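Local coordinates for putative CRISPR-associated endoribonuclease-like protein Cas6 (Pyrococcus furiosus, PDB 3UFC), which probably binds CRISPR RNA and belongs to the Cas6 family of CRISPR-associated endoribonucleases, part of an adaptive defence against viruses and other mobile genetic elements, at residues A[7-12]-A[100-105]; A[42-47]-A[83-88]; A[61-66]-A[71-76]; A[120-125]-A[216-221]; A[165-170]-A[176-181]. All blocks are in the same frame, centred on the assembly; numbering follows the deposited sequence.

Contact 1: residues A[7-12]-A[100-105]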
# COMPACT_ATOMS: atom_id res chain seq x y z
N ILE A 7 10.73 -5.83 4.94
CA ILE A 7 11.55 -5.21 5.96
C ILE A 7 11.12 -5.78 7.31
O ILE A 7 9.95 -5.67 7.68
CB ILE A 7 11.36 -3.68 5.96
CG1 ILE A 7 11.79 -3.13 4.59
CG2 ILE A 7 12.17 -3.04 7.08
CD1 ILE A 7 11.53 -1.67 4.42
N LYS A 8 12.05 -6.42 8.01
CA LYS A 8 11.74 -6.99 9.31
C LYS A 8 11.99 -5.89 10.33
O LYS A 8 13.00 -5.19 10.26
CB LYS A 8 12.63 -8.20 9.61
CG LYS A 8 12.46 -9.35 8.65
CD LYS A 8 11.05 -9.91 8.67
CE LYS A 8 10.69 -10.47 10.04
NZ LYS A 8 9.30 -11.01 10.08
N LEU A 9 11.07 -5.73 11.27
CA LEU A 9 11.22 -4.70 12.29
C LEU A 9 11.32 -5.33 13.67
O LEU A 9 10.66 -6.31 13.98
CB LEU A 9 10.02 -3.75 12.26
CG LEU A 9 9.76 -3.03 10.93
CD1 LEU A 9 8.38 -2.36 10.98
CD2 LEU A 9 10.87 -2.01 10.67
N LEU A 10 12.16 -4.73 14.51
CA LEU A 10 12.36 -5.19 15.87
C LEU A 10 12.00 -4.04 16.81
O LEU A 10 12.62 -2.97 16.76
CB LEU A 10 13.82 -5.62 16.06
CG LEU A 10 14.31 -6.20 17.40
CD1 LEU A 10 14.51 -5.08 18.40
CD2 LEU A 10 13.33 -7.24 17.91
N PRO A 11 10.98 -4.23 17.66
CA PRO A 11 10.59 -3.17 18.59
C PRO A 11 11.62 -3.08 19.71
O PRO A 11 12.08 -4.09 20.23
CB PRO A 11 9.22 -3.62 19.08
CG PRO A 11 9.33 -5.10 19.06
CD PRO A 11 10.05 -5.37 17.75
N LEU A 12 11.99 -1.85 20.07
CA LEU A 12 12.97 -1.64 21.12
C LEU A 12 12.38 -1.99 22.48
O LEU A 12 13.07 -2.51 23.36
CB LEU A 12 13.45 -0.19 21.10
CG LEU A 12 14.01 0.28 19.76
CD1 LEU A 12 14.49 1.71 19.88
CD2 LEU A 12 15.16 -0.62 19.33
N PRO A 100 18.31 3.13 9.82
CA PRO A 100 17.48 1.98 10.21
C PRO A 100 16.46 2.09 11.34
O PRO A 100 15.91 1.07 11.75
CB PRO A 100 18.51 0.90 10.49
CG PRO A 100 19.62 1.69 11.11
CD PRO A 100 19.72 2.88 10.18
N GLU A 101 16.18 3.28 11.84
CA GLU A 101 15.21 3.41 12.92
C GLU A 101 13.88 4.02 12.49
O GLU A 101 13.84 4.98 11.71
CB GLU A 101 15.78 4.23 14.08
CG GLU A 101 16.93 3.58 14.82
CD GLU A 101 17.28 4.30 16.11
OE1 GLU A 101 16.42 4.33 17.02
OE2 GLU A 101 18.40 4.84 16.21
N PHE A 102 12.79 3.47 13.01
CA PHE A 102 11.45 3.97 12.72
C PHE A 102 10.70 4.25 14.01
O PHE A 102 10.82 3.51 14.98
CB PHE A 102 10.64 2.97 11.88
CG PHE A 102 10.97 2.98 10.42
CD1 PHE A 102 11.87 2.05 9.89
CD2 PHE A 102 10.40 3.92 9.56
CE1 PHE A 102 12.20 2.07 8.53
CE2 PHE A 102 10.71 3.94 8.21
CZ PHE A 102 11.61 3.01 7.69
N LYS A 103 9.93 5.33 14.01
CA LYS A 103 9.15 5.73 15.16
C LYS A 103 7.66 5.68 14.80
O LYS A 103 7.22 6.36 13.88
CB LYS A 103 9.53 7.15 15.58
CG LYS A 103 8.86 7.66 16.83
CD LYS A 103 9.30 6.89 18.07
CE LYS A 103 8.82 7.57 19.34
NZ LYS A 103 9.22 6.81 20.56
N ILE A 104 6.91 4.84 15.50
CA ILE A 104 5.48 4.71 15.27
C ILE A 104 4.82 5.08 16.60
O ILE A 104 4.84 4.30 17.55
CB ILE A 104 5.08 3.26 14.88
CG1 ILE A 104 5.62 2.90 13.49
CG2 ILE A 104 3.57 3.12 14.86
CD1 ILE A 104 7.13 2.83 13.40
N GLY A 105 4.26 6.29 16.66
CA GLY A 105 3.66 6.73 17.90
C GLY A 105 4.80 6.89 18.89
O GLY A 105 5.77 7.58 18.61
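Leu-9 overlaps the ring of Phe-102 obliquely, with one branch of the isobutyl group coming up to the ortho carbon: Leu-9 CD2 lies 4.3 Å from Phe-102 CD1. The CB of Leu-9 already points to the other strand. That of Phe-102 does not, and its ring reaches the contact because CG stands anti to the carbonyl carbon (chi1 -79°), which brings the far end of the side chain nearer. Both residues are buried, and their meeting is purely apolar. A second touch, at the exposed end, lies where strand 3-11 has ended. There Leu-12 CD1 approaches the carboxylate of Glu-101 at 4.3 Å from OE1, a methyl beside an oxygen with no bond between them. No hydrogen bond joins the segments, as expected from the 8.7 Å between Leu-9 CA and Phe-102 CA, too wide for adjacent strands. Strand 107-116 runs between the two in the five-stranded antiparallel sheet of this ferredoxin-like domain; Leu-9 also packs on its Phe-109 and Phe-102 on its Val-111. Helix 23-37 covers Phe-102 through Leu-26, Gln-29 and Ile-30, and Lys-33 of the same helix makes a cation-pi contact with the ring.

Contact 2: residues A[42-47]-A[83-88]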
# COMPACT_ATOMS: atom_id res chain seq x y z
N VAL A 42 12.15 12.10 -4.34
CA VAL A 42 11.15 12.56 -3.38
C VAL A 42 9.86 12.94 -4.11
O VAL A 42 8.76 12.66 -3.63
CB VAL A 42 11.66 13.76 -2.58
CG1 VAL A 42 10.55 14.32 -1.71
CG2 VAL A 42 12.84 13.34 -1.71
N LYS A 43 10.00 13.57 -5.27
CA LYS A 43 8.84 13.99 -6.06
C LYS A 43 8.02 12.77 -6.49
O LYS A 43 6.80 12.83 -6.55
CB LYS A 43 9.28 14.78 -7.30
CG LYS A 43 10.05 13.96 -8.33
CD LYS A 43 10.38 14.79 -9.57
CE LYS A 43 11.51 15.76 -9.31
NZ LYS A 43 12.81 15.05 -9.10
N LEU A 44 8.70 11.67 -6.81
CA LEU A 44 8.01 10.45 -7.22
C LEU A 44 7.34 9.81 -6.02
O LEU A 44 6.21 9.31 -6.11
CB LEU A 44 9.00 9.46 -7.84
CG LEU A 44 9.85 9.95 -9.01
CD1 LEU A 44 10.63 8.78 -9.59
CD2 LEU A 44 8.96 10.59 -10.07
N LEU A 45 8.04 9.81 -4.90
CA LEU A 45 7.52 9.23 -3.67
C LEU A 45 6.28 9.93 -3.14
O LEU A 45 5.38 9.28 -2.61
CB LEU A 45 8.61 9.26 -2.59
CG LEU A 45 9.42 8.01 -2.27
CD1 LEU A 45 9.59 7.13 -3.49
CD2 LEU A 45 10.78 8.44 -1.71
N GLU A 46 6.22 11.25 -3.30
CA GLU A 46 5.09 12.04 -2.81
C GLU A 46 3.96 12.26 -3.81
O GLU A 46 2.90 12.78 -3.45
CB GLU A 46 5.59 13.41 -2.32
CG GLU A 46 6.73 13.35 -1.31
CD GLU A 46 7.03 14.70 -0.67
OE1 GLU A 46 7.09 15.71 -1.41
OE2 GLU A 46 7.21 14.75 0.57
N SER A 47 4.17 11.85 -5.05
CA SER A 47 3.14 12.03 -6.07
C SER A 47 1.88 11.23 -5.79
O SER A 47 1.95 10.04 -5.48
CB SER A 47 3.69 11.64 -7.45
OG SER A 47 2.63 11.50 -8.38
N SER A 83 7.41 -1.39 -5.85
CA SER A 83 7.36 -0.37 -6.88
C SER A 83 7.81 -0.95 -8.21
O SER A 83 8.63 -1.86 -8.25
CB SER A 83 8.27 0.81 -6.52
OG SER A 83 8.29 1.74 -7.58
N SER A 84 7.25 -0.42 -9.30
CA SER A 84 7.63 -0.88 -10.63
C SER A 84 8.97 -0.25 -10.99
O SER A 84 9.67 -0.72 -11.89
CB SER A 84 6.57 -0.46 -11.67
OG SER A 84 6.44 0.95 -11.73
N ASN A 85 9.34 0.79 -10.25
CA ASN A 85 10.59 1.51 -10.47
C ASN A 85 11.70 1.04 -9.53
O ASN A 85 11.69 1.33 -8.33
CB ASN A 85 10.35 3.02 -10.28
CG ASN A 85 11.50 3.86 -10.81
OD1 ASN A 85 12.66 3.54 -10.61
ND2 ASN A 85 11.16 4.97 -11.48
N LYS A 86 12.67 0.32 -10.09
CA LYS A 86 13.79 -0.20 -9.31
C LYS A 86 14.58 0.92 -8.65
O LYS A 86 15.13 0.75 -7.56
CB LYS A 86 14.72 -1.02 -10.21
CG LYS A 86 14.03 -2.19 -10.91
CD LYS A 86 14.96 -2.85 -11.92
CE LYS A 86 14.23 -3.91 -12.74
NZ LYS A 86 13.68 -5.00 -11.88
N GLU A 87 14.64 2.08 -9.30
CA GLU A 87 15.36 3.22 -8.75
C GLU A 87 14.71 3.69 -7.44
O GLU A 87 15.40 4.16 -6.53
CB GLU A 87 15.38 4.36 -9.77
CG GLU A 87 16.31 5.51 -9.40
CD GLU A 87 17.78 5.14 -9.55
OE1 GLU A 87 18.64 5.98 -9.20
OE2 GLU A 87 18.08 4.02 -10.02
N ILE A 88 13.39 3.57 -7.36
CA ILE A 88 12.68 3.98 -6.15
C ILE A 88 13.03 3.01 -5.03
O ILE A 88 13.33 3.42 -3.91
CB ILE A 88 11.14 3.98 -6.35
CG1 ILE A 88 10.73 5.20 -7.18
CG2 ILE A 88 10.43 3.97 -5.00
CD1 ILE A 88 9.23 5.32 -7.41
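The carboxamide of Asn-85 is the flat group in this contact, and its two ends serve different segments. Its ND2 meets Leu-44 CD1 at 4.3 Å, a loose approach without a bond, whereas its OD1 turns back on its own chain to cap helix 86-98. From this N-cap position OD1 accepts from Glu-87 N at 2.8 Å and from Ile-88 N at 3.3 Å, both weak because the N-H groups point well off the oxygen. Two residues earlier, Ser-83 OG accepts from Asn-85 N at 3.0 Å, an ST turn that ties the cap residue to the end of the preceding strand. The apolar part of the contact centres on Ile-88. Its CG2, placed anti to the backbone N (chi1 -75°), comes to 3.6 Å from Leu-45 CD1, and the two side chains run past one another, pointing opposite ways. The other branch extends to Leu-44, with Ile-88 CD1 resting 4.2 Å from Leu-44 CB, so that one isoleucine spans two successive leucines. The short helix 42-46 is thereby laid against the first turn of helix 86-98. Leu-45 also packs on Val-31 and Ala-34 of helix 23-37, while Tyr-51 touches both Leu-44 and Ile-88.

Contact 3: residues A[61-66]-A[71-76]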
# COMPACT_ATOMS: atom_id res chain seq x y z
N LYS A 61 1.62 -12.01 15.79
CA LYS A 61 0.76 -12.16 16.96
C LYS A 61 0.46 -10.79 17.54
O LYS A 61 1.34 -10.12 18.09
CB LYS A 61 1.43 -13.05 18.01
CG LYS A 61 0.47 -13.58 19.06
CD LYS A 61 1.14 -14.60 19.96
CE LYS A 61 0.12 -15.30 20.84
NZ LYS A 61 -0.90 -16.01 20.02
N ARG A 62 -0.79 -10.37 17.42
CA ARG A 62 -1.22 -9.06 17.88
C ARG A 62 -2.52 -9.11 18.67
O ARG A 62 -3.25 -10.10 18.63
CB ARG A 62 -1.43 -8.14 16.68
CG ARG A 62 -2.27 -8.80 15.59
CD ARG A 62 -3.18 -7.82 14.88
NE ARG A 62 -2.46 -6.86 14.06
CZ ARG A 62 -3.04 -5.90 13.36
NH1 ARG A 62 -4.36 -5.76 13.39
NH2 ARG A 62 -2.31 -5.07 12.63
N GLU A 63 -2.81 -8.03 19.38
CA GLU A 63 -4.03 -7.91 20.16
C GLU A 63 -4.56 -6.49 20.04
O GLU A 63 -3.86 -5.52 20.35
CB GLU A 63 -3.76 -8.24 21.63
CG GLU A 63 -5.01 -8.24 22.50
CD GLU A 63 -4.74 -8.59 23.95
OE1 GLU A 63 -5.70 -8.63 24.74
OE2 GLU A 63 -3.56 -8.83 24.30
N ILE A 64 -5.80 -6.36 19.57
CA ILE A 64 -6.42 -5.05 19.41
C ILE A 64 -6.91 -4.54 20.76
O ILE A 64 -7.76 -5.16 21.40
CB ILE A 64 -7.62 -5.10 18.44
CG1 ILE A 64 -7.16 -5.56 17.05
CG2 ILE A 64 -8.28 -3.73 18.36
CD1 ILE A 64 -6.16 -4.63 16.40
N ILE A 65 -6.37 -3.40 21.19
CA ILE A 65 -6.77 -2.80 22.45
C ILE A 65 -7.60 -1.56 22.14
O ILE A 65 -7.06 -0.50 21.85
CB ILE A 65 -5.54 -2.36 23.28
CG1 ILE A 65 -4.61 -3.55 23.51
CG2 ILE A 65 -6.00 -1.80 24.62
CD1 ILE A 65 -3.34 -3.20 24.26
N PRO A 66 -8.94 -1.70 22.18
CA PRO A 66 -9.84 -0.58 21.89
C PRO A 66 -9.40 0.72 22.56
O PRO A 66 -9.10 0.74 23.76
CB PRO A 66 -11.18 -1.09 22.41
CG PRO A 66 -11.10 -2.55 22.11
CD PRO A 66 -9.70 -2.90 22.56
N LYS A 71 -1.49 -4.07 20.16
CA LYS A 71 -0.50 -4.58 21.11
C LYS A 71 0.31 -5.67 20.44
O LYS A 71 -0.23 -6.71 20.04
CB LYS A 71 -1.18 -5.13 22.36
CG LYS A 71 -0.20 -5.59 23.43
CD LYS A 71 -0.92 -6.13 24.65
CE LYS A 71 0.06 -6.59 25.72
NZ LYS A 71 -0.64 -7.07 26.94
N ILE A 72 1.61 -5.43 20.30
CA ILE A 72 2.52 -6.38 19.67
C ILE A 72 2.92 -7.50 20.63
O ILE A 72 3.56 -7.25 21.65
CB ILE A 72 3.79 -5.65 19.18
CG1 ILE A 72 3.40 -4.59 18.15
CG2 ILE A 72 4.77 -6.65 18.59
CD1 ILE A 72 4.53 -3.68 17.75
N LEU A 73 2.54 -8.73 20.30
CA LEU A 73 2.85 -9.88 21.14
C LEU A 73 3.89 -10.79 20.49
O LEU A 73 3.97 -11.97 20.81
CB LEU A 73 1.58 -10.69 21.41
CG LEU A 73 0.38 -9.96 22.02
CD1 LEU A 73 -0.79 -10.92 22.10
CD2 LEU A 73 0.74 -9.43 23.40
N SER A 74 4.69 -10.23 19.58
CA SER A 74 5.71 -11.01 18.89
C SER A 74 6.77 -10.13 18.23
O SER A 74 6.51 -8.98 17.89
CB SER A 74 5.05 -11.89 17.83
OG SER A 74 6.03 -12.52 17.02
N ASP A 75 7.96 -10.70 18.05
CA ASP A 75 9.06 -9.98 17.41
C ASP A 75 9.03 -10.21 15.90
O ASP A 75 9.84 -9.65 15.17
CB ASP A 75 10.40 -10.46 17.97
CG ASP A 75 10.72 -9.83 19.31
OD1 ASP A 75 11.54 -10.41 20.06
OD2 ASP A 75 10.17 -8.76 19.62
N ASP A 76 8.10 -11.04 15.45
CA ASP A 76 7.96 -11.34 14.03
C ASP A 76 7.06 -10.27 13.41
O ASP A 76 5.83 -10.42 13.35
CB ASP A 76 7.36 -12.74 13.86
CG ASP A 76 7.28 -13.18 12.42
OD1 ASP A 76 8.24 -12.92 11.66
OD2 ASP A 76 6.27 -13.81 12.05
O HOH W 1 -3.47 -6.84 26.61
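Antiparallel backbone hydrogen bonds join Lys-61 through Glu-63 to Lys-71 through Leu-73. Glu-63 and Lys-71 form a hydrogen-bonded pair: Lys-71 N to Glu-63 O at 2.8 Å and Glu-63 N to Lys-71 O at 3.0 Å. A third bond, Leu-73 N to Lys-61 O at 2.9 Å, follows beyond the non-hydrogen-bonded pair of Arg-62 and Ile-72. The side chains of Glu-63 and Lys-71, both with CG anti to the backbone N (chi1 -176°) and extended beyond, run out in parallel. Their charges remain 4.3 Å apart (Glu-63 OE2 to Lys-71 NZ), beyond a salt bridge; one water donates to OE2 and accepts from NZ. Apolar contacts lie beside them: Ile-65 CD1 presses on Lys-71 CB at a tight 3.5 Å, and Leu-73 CD1 lies 4.0 Å from Glu-63 CB. Aliphatic Lys-61 carbons cross Leu-73 obliquely. This hairpin of strands 62-65 and 69-72 is widened into a three-stranded antiparallel sheet by strand 17-18, whose Val-17 touches Ile-65 and Lys-71 and whose Ile-18 touches Ile-72.

Contact 4: residues A[120-125]-A[216-221]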
# COMPACT_ATOMS: atom_id res chain seq x y z
N LYS A 120 6.25 -12.80 -8.34
CA LYS A 120 5.54 -13.87 -9.02
C LYS A 120 5.02 -13.46 -10.40
O LYS A 120 4.80 -12.28 -10.66
CB LYS A 120 4.39 -14.36 -8.15
CG LYS A 120 4.86 -14.85 -6.78
CD LYS A 120 3.73 -15.41 -5.95
CE LYS A 120 4.25 -15.93 -4.62
NZ LYS A 120 3.16 -16.44 -3.74
N GLU A 121 4.83 -14.44 -11.27
CA GLU A 121 4.34 -14.19 -12.61
C GLU A 121 2.89 -13.71 -12.58
O GLU A 121 2.05 -14.27 -11.89
CB GLU A 121 4.43 -15.46 -13.47
CG GLU A 121 3.66 -15.37 -14.78
CD GLU A 121 3.90 -16.56 -15.70
OE1 GLU A 121 3.87 -17.71 -15.23
OE2 GLU A 121 4.12 -16.32 -16.91
N ILE A 122 2.62 -12.66 -13.35
CA ILE A 122 1.28 -12.10 -13.43
C ILE A 122 0.62 -12.58 -14.72
O ILE A 122 1.18 -12.44 -15.80
CB ILE A 122 1.33 -10.57 -13.43
CG1 ILE A 122 2.12 -10.07 -12.21
CG2 ILE A 122 -0.09 -10.00 -13.41
CD1 ILE A 122 1.52 -10.50 -10.89
N LYS A 123 -0.58 -13.13 -14.60
CA LYS A 123 -1.29 -13.62 -15.78
C LYS A 123 -2.57 -12.82 -16.01
O LYS A 123 -2.79 -11.80 -15.36
CB LYS A 123 -1.61 -15.11 -15.59
CG LYS A 123 -0.34 -15.96 -15.51
CD LYS A 123 -0.37 -16.93 -14.34
CE LYS A 123 -1.38 -18.04 -14.55
NZ LYS A 123 -1.45 -18.96 -13.37
N ASN A 124 -3.40 -13.26 -16.95
CA ASN A 124 -4.64 -12.55 -17.23
C ASN A 124 -5.65 -12.81 -16.13
O ASN A 124 -6.61 -12.06 -15.97
CB ASN A 124 -5.20 -12.98 -18.59
CG ASN A 124 -4.33 -12.53 -19.73
OD1 ASN A 124 -3.73 -13.34 -20.42
ND2 ASN A 124 -4.25 -11.21 -19.92
N VAL A 125 -5.43 -13.89 -15.39
CA VAL A 125 -6.29 -14.22 -14.27
C VAL A 125 -5.39 -14.42 -13.05
O VAL A 125 -4.42 -15.18 -13.09
CB VAL A 125 -7.10 -15.51 -14.53
CG1 VAL A 125 -8.01 -15.79 -13.34
CG2 VAL A 125 -7.93 -15.36 -15.81
N GLU A 216 -1.17 -6.02 -18.29
CA GLU A 216 -0.44 -4.78 -18.02
C GLU A 216 -0.97 -4.11 -16.75
O GLU A 216 -0.19 -3.66 -15.91
CB GLU A 216 -0.59 -3.79 -19.19
CG GLU A 216 0.02 -4.25 -20.51
CD GLU A 216 -0.56 -3.50 -21.70
OE1 GLU A 216 0.02 -2.48 -22.13
OE2 GLU A 216 -1.61 -3.94 -22.21
N ILE A 217 -2.29 -4.06 -16.61
CA ILE A 217 -2.87 -3.43 -15.43
C ILE A 217 -2.70 -4.28 -14.18
O ILE A 217 -2.49 -3.76 -13.09
CB ILE A 217 -4.38 -3.10 -15.66
CG1 ILE A 217 -4.51 -1.99 -16.71
CG2 ILE A 217 -5.03 -2.65 -14.35
CD1 ILE A 217 -5.93 -1.64 -17.08
N ALA A 218 -2.77 -5.60 -14.34
CA ALA A 218 -2.60 -6.50 -13.21
C ALA A 218 -1.17 -6.36 -12.67
O ALA A 218 -0.95 -6.32 -11.45
CB ALA A 218 -2.85 -7.94 -13.64
N LYS A 219 -0.21 -6.28 -13.58
CA LYS A 219 1.19 -6.14 -13.21
C LYS A 219 1.42 -4.79 -12.53
O LYS A 219 2.16 -4.70 -11.54
CB LYS A 219 2.07 -6.26 -14.45
CG LYS A 219 3.56 -6.26 -14.16
CD LYS A 219 4.35 -6.63 -15.42
CE LYS A 219 5.85 -6.71 -15.14
NZ LYS A 219 6.43 -5.40 -14.73
N PHE A 220 0.79 -3.75 -13.06
CA PHE A 220 0.92 -2.41 -12.50
C PHE A 220 0.36 -2.37 -11.07
O PHE A 220 0.97 -1.79 -10.17
CB PHE A 220 0.17 -1.39 -13.35
CG PHE A 220 0.36 0.03 -12.91
CD1 PHE A 220 1.46 0.77 -13.34
CD2 PHE A 220 -0.55 0.63 -12.05
CE1 PHE A 220 1.65 2.09 -12.93
CE2 PHE A 220 -0.37 1.96 -11.62
CZ PHE A 220 0.73 2.68 -12.06
N GLY A 221 -0.80 -2.99 -10.87
CA GLY A 221 -1.41 -3.02 -9.55
C GLY A 221 -0.61 -3.86 -8.57
O GLY A 221 -0.54 -3.56 -7.37
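Apolar packing carries this contact, and Ile-122 supplies nearly all of it from the side of the loop. Its CG2 sits 3.5 Å from Ala-218 CB, tighter than usual for two carbons, and 3.7 Å from Lys-219 N, so the methyl rests directly on the helix backbone. With chi1 at -54°, CG2 lies across from the backbone nitrogen and faces Ala-218, while CG1 reaches along to Lys-219, 4.2 Å from Lys-219 CA. The loop comes close over the alanine, with 6.0 Å between Ile-122 CA and Lys-219 CA.

Polar contributions across the segments are slight. No hydrogen bond is made, and Lys-123 O merely passes 4.2 Å from Ala-218 CB. The ammonium group of Lys-219 turns from the loop to a salt bridge with Glu-223, one turn on, and Asn-124 is bonded to Gly-213.

The loop runs from strand 107-116 into strand 125-130, probably linking the two ferredoxin-like units expected of a Cas6 protein, with helix 215-224 in the C-terminal one. Such paired ferredoxin-like domains, each an antiparallel sheet with helices laid against it, are characteristic of Cas6 proteins within the RAMP superfamily.

Contact 5: residues A[165-170]-A[176-181]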
# COMPACT_ATOMS: atom_id res chain seq x y z
N VAL A 165 -9.16 4.85 -12.31
CA VAL A 165 -8.01 5.17 -11.48
C VAL A 165 -6.76 4.45 -11.99
O VAL A 165 -5.70 5.06 -12.14
CB VAL A 165 -8.26 4.77 -10.01
CG1 VAL A 165 -6.95 4.82 -9.22
CG2 VAL A 165 -9.27 5.73 -9.39
N MET A 166 -6.88 3.15 -12.27
CA MET A 166 -5.73 2.38 -12.74
C MET A 166 -5.22 2.91 -14.09
O MET A 166 -4.00 3.01 -14.29
CB MET A 166 -6.08 0.89 -12.84
CG MET A 166 -6.42 0.24 -11.48
SD MET A 166 -5.18 0.55 -10.19
CE MET A 166 -3.85 -0.53 -10.75
N LEU A 167 -6.12 3.27 -14.99
CA LEU A 167 -5.71 3.79 -16.30
C LEU A 167 -4.97 5.13 -16.16
O LEU A 167 -3.96 5.36 -16.82
CB LEU A 167 -6.91 3.97 -17.23
CG LEU A 167 -7.63 2.68 -17.64
CD1 LEU A 167 -8.82 3.01 -18.55
CD2 LEU A 167 -6.65 1.77 -18.36
N LEU A 168 -5.48 5.99 -15.29
CA LEU A 168 -4.89 7.30 -15.04
C LEU A 168 -3.49 7.17 -14.42
O LEU A 168 -2.55 7.84 -14.84
CB LEU A 168 -5.79 8.11 -14.10
CG LEU A 168 -6.65 9.27 -14.61
CD1 LEU A 168 -7.06 9.07 -16.05
CD2 LEU A 168 -7.86 9.40 -13.70
N ARG A 169 -3.38 6.33 -13.39
CA ARG A 169 -2.09 6.12 -12.73
C ARG A 169 -1.09 5.49 -13.70
O ARG A 169 0.07 5.90 -13.75
CB ARG A 169 -2.28 5.23 -11.50
CG ARG A 169 -3.11 5.87 -10.38
CD ARG A 169 -3.16 4.95 -9.17
NE ARG A 169 -1.82 4.49 -8.80
CZ ARG A 169 -1.55 3.30 -8.28
NH1 ARG A 169 -2.54 2.43 -8.06
NH2 ARG A 169 -0.30 2.96 -8.02
N TYR A 170 -1.54 4.51 -14.47
CA TYR A 170 -0.69 3.83 -15.44
C TYR A 170 -0.12 4.83 -16.47
O TYR A 170 1.06 4.78 -16.82
CB TYR A 170 -1.48 2.74 -16.17
CG TYR A 170 -0.63 1.77 -16.97
CD1 TYR A 170 -0.41 0.47 -16.52
CD2 TYR A 170 -0.06 2.15 -18.19
CE1 TYR A 170 0.37 -0.44 -17.25
CE2 TYR A 170 0.73 1.25 -18.93
CZ TYR A 170 0.93 -0.03 -18.45
OH TYR A 170 1.70 -0.93 -19.17
N ASP A 176 2.33 6.12 -20.81
CA ASP A 176 1.24 6.05 -21.77
C ASP A 176 0.19 5.06 -21.29
O ASP A 176 0.43 4.31 -20.34
CB ASP A 176 1.75 5.65 -23.15
CG ASP A 176 0.78 6.00 -24.27
OD1 ASP A 176 1.14 5.82 -25.45
OD2 ASP A 176 -0.35 6.46 -23.98
N LEU A 177 -0.97 5.06 -21.93
CA LEU A 177 -2.03 4.14 -21.56
C LEU A 177 -1.63 2.73 -21.96
O LEU A 177 -0.85 2.54 -22.89
CB LEU A 177 -3.34 4.52 -22.27
CG LEU A 177 -4.01 5.84 -21.88
CD1 LEU A 177 -5.10 6.18 -22.89
CD2 LEU A 177 -4.59 5.73 -20.49
N PRO A 178 -2.13 1.71 -21.24
CA PRO A 178 -1.81 0.32 -21.56
C PRO A 178 -2.58 -0.10 -22.81
O PRO A 178 -3.67 0.40 -23.06
CB PRO A 178 -2.27 -0.43 -20.32
CG PRO A 178 -3.49 0.35 -19.92
CD PRO A 178 -3.02 1.79 -20.06
N GLU A 179 -2.01 -1.01 -23.58
CA GLU A 179 -2.68 -1.48 -24.79
C GLU A 179 -4.03 -2.08 -24.43
O GLU A 179 -5.05 -1.77 -25.05
CB GLU A 179 -1.81 -2.51 -25.51
CG GLU A 179 -2.26 -2.78 -26.93
CD GLU A 179 -2.36 -1.50 -27.76
OE1 GLU A 179 -1.36 -0.75 -27.82
OE2 GLU A 179 -3.44 -1.25 -28.34
N ASP A 180 -4.04 -2.96 -23.44
CA ASP A 180 -5.28 -3.59 -22.99
C ASP A 180 -5.74 -2.83 -21.75
O ASP A 180 -5.07 -2.85 -20.71
CB ASP A 180 -5.04 -5.06 -22.67
CG ASP A 180 -6.32 -5.79 -22.32
OD1 ASP A 180 -6.27 -7.02 -22.09
OD2 ASP A 180 -7.38 -5.14 -22.27
N LYS A 181 -6.88 -2.16 -21.86
CA LYS A 181 -7.41 -1.36 -20.76
C LYS A 181 -8.56 -2.00 -20.00
O LYS A 181 -9.12 -1.39 -19.09
CB LYS A 181 -7.88 -0.01 -21.29
CG LYS A 181 -6.86 0.72 -22.15
CD LYS A 181 -7.46 1.94 -22.82
CE LYS A 181 -6.43 2.67 -23.67
NZ LYS A 181 -5.79 1.77 -24.68
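Asp-176 OD2 accepts from Leu-177 N at 2.6 Å, the shortest polar bond here, with an N-H...O angle of 143° and the donor lying above the carboxylate plane. It lies where the loop folds back on helix 158-174. The carbonyl of the same residue meets Tyr-170 at the ring edge, in its plane, with Asp-176 O 3.1 Å from Tyr-170 CD2. One face of the ring is taken by Pro-178: its CB stands 3.8 Å from the centroid of the Tyr-170 ring and 16° off the normal, a CH-pi contact. The ring reaches this place because CG of Tyr-170 is anti to the backbone N (chi1 -167°). Helix 158-174 is the first helix of the C-terminal part, probably a second ferredoxin-like domain as in other Cas6 proteins, and the loop returns along it towards strand 183-197. Further back on the helix, Leu-167 CD2 meets both Lys-181 CB (3.6 Å) and Pro-178 CG (3.8 Å), crossing both side chains at about a right angle. Lys-181 bends at its end so that NZ donates to Pro-178 O at 3.0 Å. From helix 215-224, the two carboxylate oxygens of Glu-216 receive the backbone N-H groups of Glu-179 and Asp-180, one each.

Contacts 1, 2 and 4 are partly buried, whereas contacts 3 and 5 lie at the surface; only contact 3 has hydrogen bonds between its segments. Of the surface pair, contact 3 depends on backbone pairing and a bridging water, contact 5 on a proline over an aromatic ring. Contacts 1 to 3 belong to the N-terminal half: contacts 1 and 2 both rest on helix 23-37, and contacts 1 and 3 meet through the Lys-8 to Asp-76 salt bridge. Helix 215-224, one side of contact 4, also neighbours contact 5 and touches it through Glu-216. The halves also approach each other, since the nearest atoms of contacts 2 and 4 are about 5 Å apart.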